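Local structure of putative Endoribonuclease L-PSP (Entamoeba histolytica, 3M1X) at residues T98-A103 with G113-A118; G109-I114 with V140-I145. The protein is of unknown function but belongs to the trimeric RutC (YjgF/YER057c/UK114) family, and may act as a deaminase. One frame throughout, in Å; residues are numbered along the deposited sequence.

Contact 1 (T98-A103 with G113-A118); sequences TTCLLA and GIYAEA
Cys100 and Tyr115 mark the closest approach of the two backbones, with their CA atoms 9.4 Å apart. Strand 95-102 and helix 108-119 are the first two elements of a beta-alpha-beta crossover, and strand 125-130 completes it, parallel to the first strand. At this spacing only side chains can bridge the gap. The link is made by one ring from the helix and two side chains of alternate strand residues, Thr98 and Cys100. Tyr115 has CG anti to its backbone N (chi1 177°), which sends the phenol out toward the strand. The sulfur of Cys100 lies obliquely beside this ring, with SG 3.7 Å from Tyr115 CE1 and 44° off the ring normal measured at the centroid. This is a sulfur-aromatic contact, nearer one side of the ring than its middle.

Thr98 meets the far end of the phenol from the opposite direction. Around the ring, Tyr115 also has a cation-pi partner in Arg126, and Phe119 and Met78 pack against it. Ala39 of the second subunit touches it too, so this ring lies close to a subunit interface. Tyr115 is buried, and Thr98 gives its hydroxyl a polar partner. Thr98 OG1 donates a hydrogen bond of 2.8 Å to Tyr115 OH, with a CZ-OH...OG1 angle of about 119°, while Thr98 CG2 lies 3.3 Å from the same oxygen.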
# COMPACT_ATOMS: atom_id res chain seq x y z
N THR A 98 7.95 0.31 4.31
CA THR A 98 8.04 -0.37 3.03
C THR A 98 6.87 -1.32 2.83
O THR A 98 6.22 -1.72 3.79
CB THR A 98 9.34 -1.16 2.92
OG1 THR A 98 9.25 -2.28 3.79
CG2 THR A 98 10.58 -0.35 3.21
N THR A 99 6.64 -1.64 1.58
CA THR A 99 5.75 -2.69 1.22
C THR A 99 6.52 -3.58 0.26
O THR A 99 7.07 -3.10 -0.76
CB THR A 99 4.44 -2.22 0.59
OG1 THR A 99 3.84 -1.29 1.50
CG2 THR A 99 3.47 -3.39 0.36
N CYS A 100 6.56 -4.88 0.55
CA CYS A 100 7.40 -5.87 -0.14
C CYS A 100 6.52 -6.91 -0.79
O CYS A 100 5.81 -7.64 -0.09
CB CYS A 100 8.36 -6.51 0.86
SG CYS A 100 9.46 -5.34 1.69
N LEU A 101 6.54 -6.91 -2.13
CA LEU A 101 5.69 -7.77 -2.94
C LEU A 101 6.50 -8.84 -3.56
O LEU A 101 7.54 -8.56 -4.20
CB LEU A 101 5.00 -6.95 -4.02
CG LEU A 101 4.10 -5.79 -3.58
CD1 LEU A 101 4.85 -4.52 -3.25
CD2 LEU A 101 3.06 -5.53 -4.71
N LEU A 102 6.08 -10.07 -3.42
CA LEU A 102 6.79 -11.24 -4.02
C LEU A 102 5.93 -11.91 -5.04
O LEU A 102 4.73 -12.02 -4.86
CB LEU A 102 7.12 -12.24 -2.89
CG LEU A 102 8.08 -11.72 -1.85
CD1 LEU A 102 8.06 -12.67 -0.63
CD2 LEU A 102 9.46 -11.53 -2.40
N ALA A 103 6.57 -12.46 -6.04
CA ALA A 103 5.87 -13.33 -7.00
C ALA A 103 5.54 -14.65 -6.36
O ALA A 103 4.59 -15.33 -6.79
CB ALA A 103 6.70 -13.54 -8.29
N GLY A 113 16.37 -11.78 4.05
CA GLY A 113 17.75 -11.61 4.34
C GLY A 113 18.46 -10.50 3.57
O GLY A 113 19.29 -9.77 4.07
N ILE A 114 18.11 -10.43 2.30
CA ILE A 114 18.71 -9.43 1.42
C ILE A 114 18.22 -7.98 1.80
O ILE A 114 18.97 -7.03 1.87
CB ILE A 114 18.44 -9.75 -0.05
CG1 ILE A 114 19.26 -11.03 -0.42
CG2 ILE A 114 18.76 -8.59 -0.99
CD1 ILE A 114 18.78 -11.71 -1.73
N TYR A 115 16.93 -7.88 2.11
CA TYR A 115 16.32 -6.66 2.62
C TYR A 115 16.99 -6.21 3.88
O TYR A 115 17.38 -5.00 4.04
CB TYR A 115 14.84 -6.97 2.82
CG TYR A 115 14.02 -5.85 3.42
CD1 TYR A 115 13.31 -4.99 2.64
CD2 TYR A 115 13.93 -5.73 4.78
CE1 TYR A 115 12.51 -4.00 3.21
CE2 TYR A 115 13.18 -4.71 5.36
CZ TYR A 115 12.43 -3.88 4.56
OH TYR A 115 11.65 -2.87 5.05
N ALA A 116 17.19 -7.12 4.83
CA ALA A 116 17.78 -6.80 6.07
C ALA A 116 19.23 -6.30 5.92
O ALA A 116 19.65 -5.35 6.55
CB ALA A 116 17.71 -8.00 7.06
N GLU A 117 20.01 -6.95 5.04
CA GLU A 117 21.39 -6.54 4.73
C GLU A 117 21.36 -5.15 4.25
O GLU A 117 22.19 -4.33 4.60
CB GLU A 117 22.09 -7.38 3.65
CG GLU A 117 23.63 -7.06 3.38
CD GLU A 117 23.91 -6.02 2.26
OE1 GLU A 117 23.02 -5.54 1.56
OE2 GLU A 117 25.03 -5.55 2.08
N ALA A 118 20.42 -4.84 3.33
CA ALA A 118 20.35 -3.54 2.71
C ALA A 118 20.10 -2.41 3.72
O ALA A 118 20.64 -1.34 3.64
CB ALA A 118 19.34 -3.49 1.60

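Contact 2 (G109-I114 with V140-I145)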
# COMPACT_ATOMS: atom_id res chain seq x y z
N GLY A 109 11.91 -15.86 2.83
CA GLY A 109 13.10 -15.93 3.67
C GLY A 109 14.31 -15.35 3.00
O GLY A 109 15.04 -14.57 3.64
N VAL A 110 14.58 -15.72 1.77
CA VAL A 110 15.72 -15.24 1.03
C VAL A 110 15.60 -13.72 0.87
O VAL A 110 16.54 -12.97 1.03
CB VAL A 110 15.96 -16.02 -0.22
CG1 VAL A 110 16.97 -15.33 -1.10
CG2 VAL A 110 16.54 -17.43 0.19
N PHE A 111 14.41 -13.30 0.43
CA PHE A 111 14.19 -11.88 0.27
C PHE A 111 14.45 -11.11 1.51
O PHE A 111 15.14 -10.09 1.56
CB PHE A 111 12.77 -11.59 -0.23
CG PHE A 111 12.40 -10.14 -0.10
CD1 PHE A 111 12.92 -9.25 -0.97
CD2 PHE A 111 11.70 -9.66 0.99
CE1 PHE A 111 12.72 -7.85 -0.82
CE2 PHE A 111 11.47 -8.30 1.14
CZ PHE A 111 11.99 -7.44 0.26
N ASN A 112 13.95 -11.64 2.64
CA ASN A 112 14.04 -10.93 3.84
C ASN A 112 15.53 -10.75 4.25
O ASN A 112 15.92 -9.71 4.79
CB ASN A 112 13.18 -11.61 4.88
CG ASN A 112 13.38 -10.99 6.24
OD1 ASN A 112 12.81 -9.94 6.52
ND2 ASN A 112 14.22 -11.58 7.08
N GLY A 113 16.37 -11.78 4.05
CA GLY A 113 17.75 -11.61 4.34
C GLY A 113 18.46 -10.50 3.57
O GLY A 113 19.29 -9.77 4.07
N ILE A 114 18.11 -10.43 2.30
CA ILE A 114 18.71 -9.43 1.42
C ILE A 114 18.22 -7.98 1.80
O ILE A 114 18.97 -7.03 1.87
CB ILE A 114 18.44 -9.75 -0.05
CG1 ILE A 114 19.26 -11.03 -0.42
CG2 ILE A 114 18.76 -8.59 -0.99
CD1 ILE A 114 18.78 -11.71 -1.73
N VAL A 140 10.00 -9.77 -7.51
CA VAL A 140 9.97 -8.96 -6.28
C VAL A 140 9.83 -7.51 -6.68
O VAL A 140 10.43 -7.08 -7.66
CB VAL A 140 11.22 -9.23 -5.44
CG1 VAL A 140 12.52 -9.10 -6.23
CG2 VAL A 140 11.25 -8.36 -4.20
N GLU A 141 9.06 -6.77 -5.89
CA GLU A 141 8.83 -5.37 -6.05
C GLU A 141 8.80 -4.76 -4.68
O GLU A 141 8.11 -5.29 -3.81
CB GLU A 141 7.51 -5.16 -6.79
CG GLU A 141 7.14 -3.72 -7.04
CD GLU A 141 5.69 -3.55 -7.59
OE1 GLU A 141 5.48 -4.14 -8.55
OE2 GLU A 141 4.90 -2.87 -6.92
N VAL A 142 9.46 -3.63 -4.43
CA VAL A 142 9.47 -2.98 -3.10
C VAL A 142 9.23 -1.49 -3.29
O VAL A 142 9.95 -0.84 -4.03
CB VAL A 142 10.77 -3.23 -2.34
CG1 VAL A 142 10.67 -2.51 -0.94
CG2 VAL A 142 11.03 -4.74 -2.11
N GLU A 143 8.20 -1.00 -2.65
CA GLU A 143 7.93 0.45 -2.55
C GLU A 143 8.20 0.93 -1.15
O GLU A 143 8.32 0.14 -0.20
CB GLU A 143 6.50 0.77 -2.95
CG GLU A 143 5.46 0.05 -2.08
CD GLU A 143 4.08 0.39 -2.36
OE1 GLU A 143 3.71 1.15 -3.18
OE2 GLU A 143 3.19 -0.24 -1.66
N CYS A 144 8.30 2.23 -0.96
CA CYS A 144 8.49 2.79 0.40
C CYS A 144 8.08 4.23 0.50
O CYS A 144 7.90 4.90 -0.51
CB CYS A 144 9.93 2.57 0.84
SG CYS A 144 11.13 3.70 0.11
N ILE A 145 7.98 4.68 1.74
CA ILE A 145 7.86 6.08 2.06
C ILE A 145 8.96 6.43 3.01
O ILE A 145 9.32 5.66 3.91
CB ILE A 145 6.47 6.48 2.64
CG1 ILE A 145 6.35 8.03 2.80
CG2 ILE A 145 6.21 5.77 3.93
CD1 ILE A 145 5.09 8.44 3.46
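Phe111 meets Val140 and Val142 across the gap between helix 108-119 and strand 140-146. The backbones come closest at Phe111 and Val140, whose CA atoms are 8.3 Å apart. The tight part of the contact is these three buried side chains. A chi1 of 166° swings the Phe111 ring away from its own backbone N and out toward the strand. One methyl of each valine touches it. Val140 CG2 lies 3.7 Å from Phe111 CE1 and equally close to CD1 of that ring. Val142 CG2 meets the next atoms round the ring, 3.7 Å from Phe111 CZ. Phe111 CE1 is in contact with both methyls, and Val140 CG2 and Val142 CG2 also lie 4.2 Å from each other. Both approach the ring obliquely. The attraction here is purely apolar.

The two valines are alternate residues of an extended strand, so both face the helical side of the sheet. A curved sheet with two helices packed on one face is the alpha/beta fold of the YjgF/YER057c/UK114 family. The second helix, 70-87, closes the same layer: Ser74 touches Phe111, while Val77 and Leu81 pack on Val142.

The other side of the helix is loose. Gly109, Val110 and Gly113 are exposed, and none of them touches the strand. Asn112 also turns elsewhere, and in one of its two conformers its OD1 accepts a hydrogen bond from Arg126 NH1. On the strand, Glu141 points away from the helix, to the opposite face of the sheet. That face meets the third subunit: Glu141 packs on its Cys128, and Glu143 OE1 forms a salt bridge with NZ of its Lys97.

How the contacts relate
Of the elements involved, strand 95-102 comes first along the chain, then helix 108-119, strand 125-130 and strand 140-146. Contact 1 closes the short loop from strand 95-102 into the helix, with nine residues between its segments. Contact 2 closes a longer one of 25 residues, which includes strand 125-130. The two cross rather than nest, because contact 2 begins on the helix before contact 1 ends there, and both include Gly113 and Ile114. Their strands are antiparallel neighbours, probably joined by a hydrogen bond from Leu101 N to Glu141 O. Cys100 SG also packs on Phe111 CZ. Together they hold one helix over two adjacent strands.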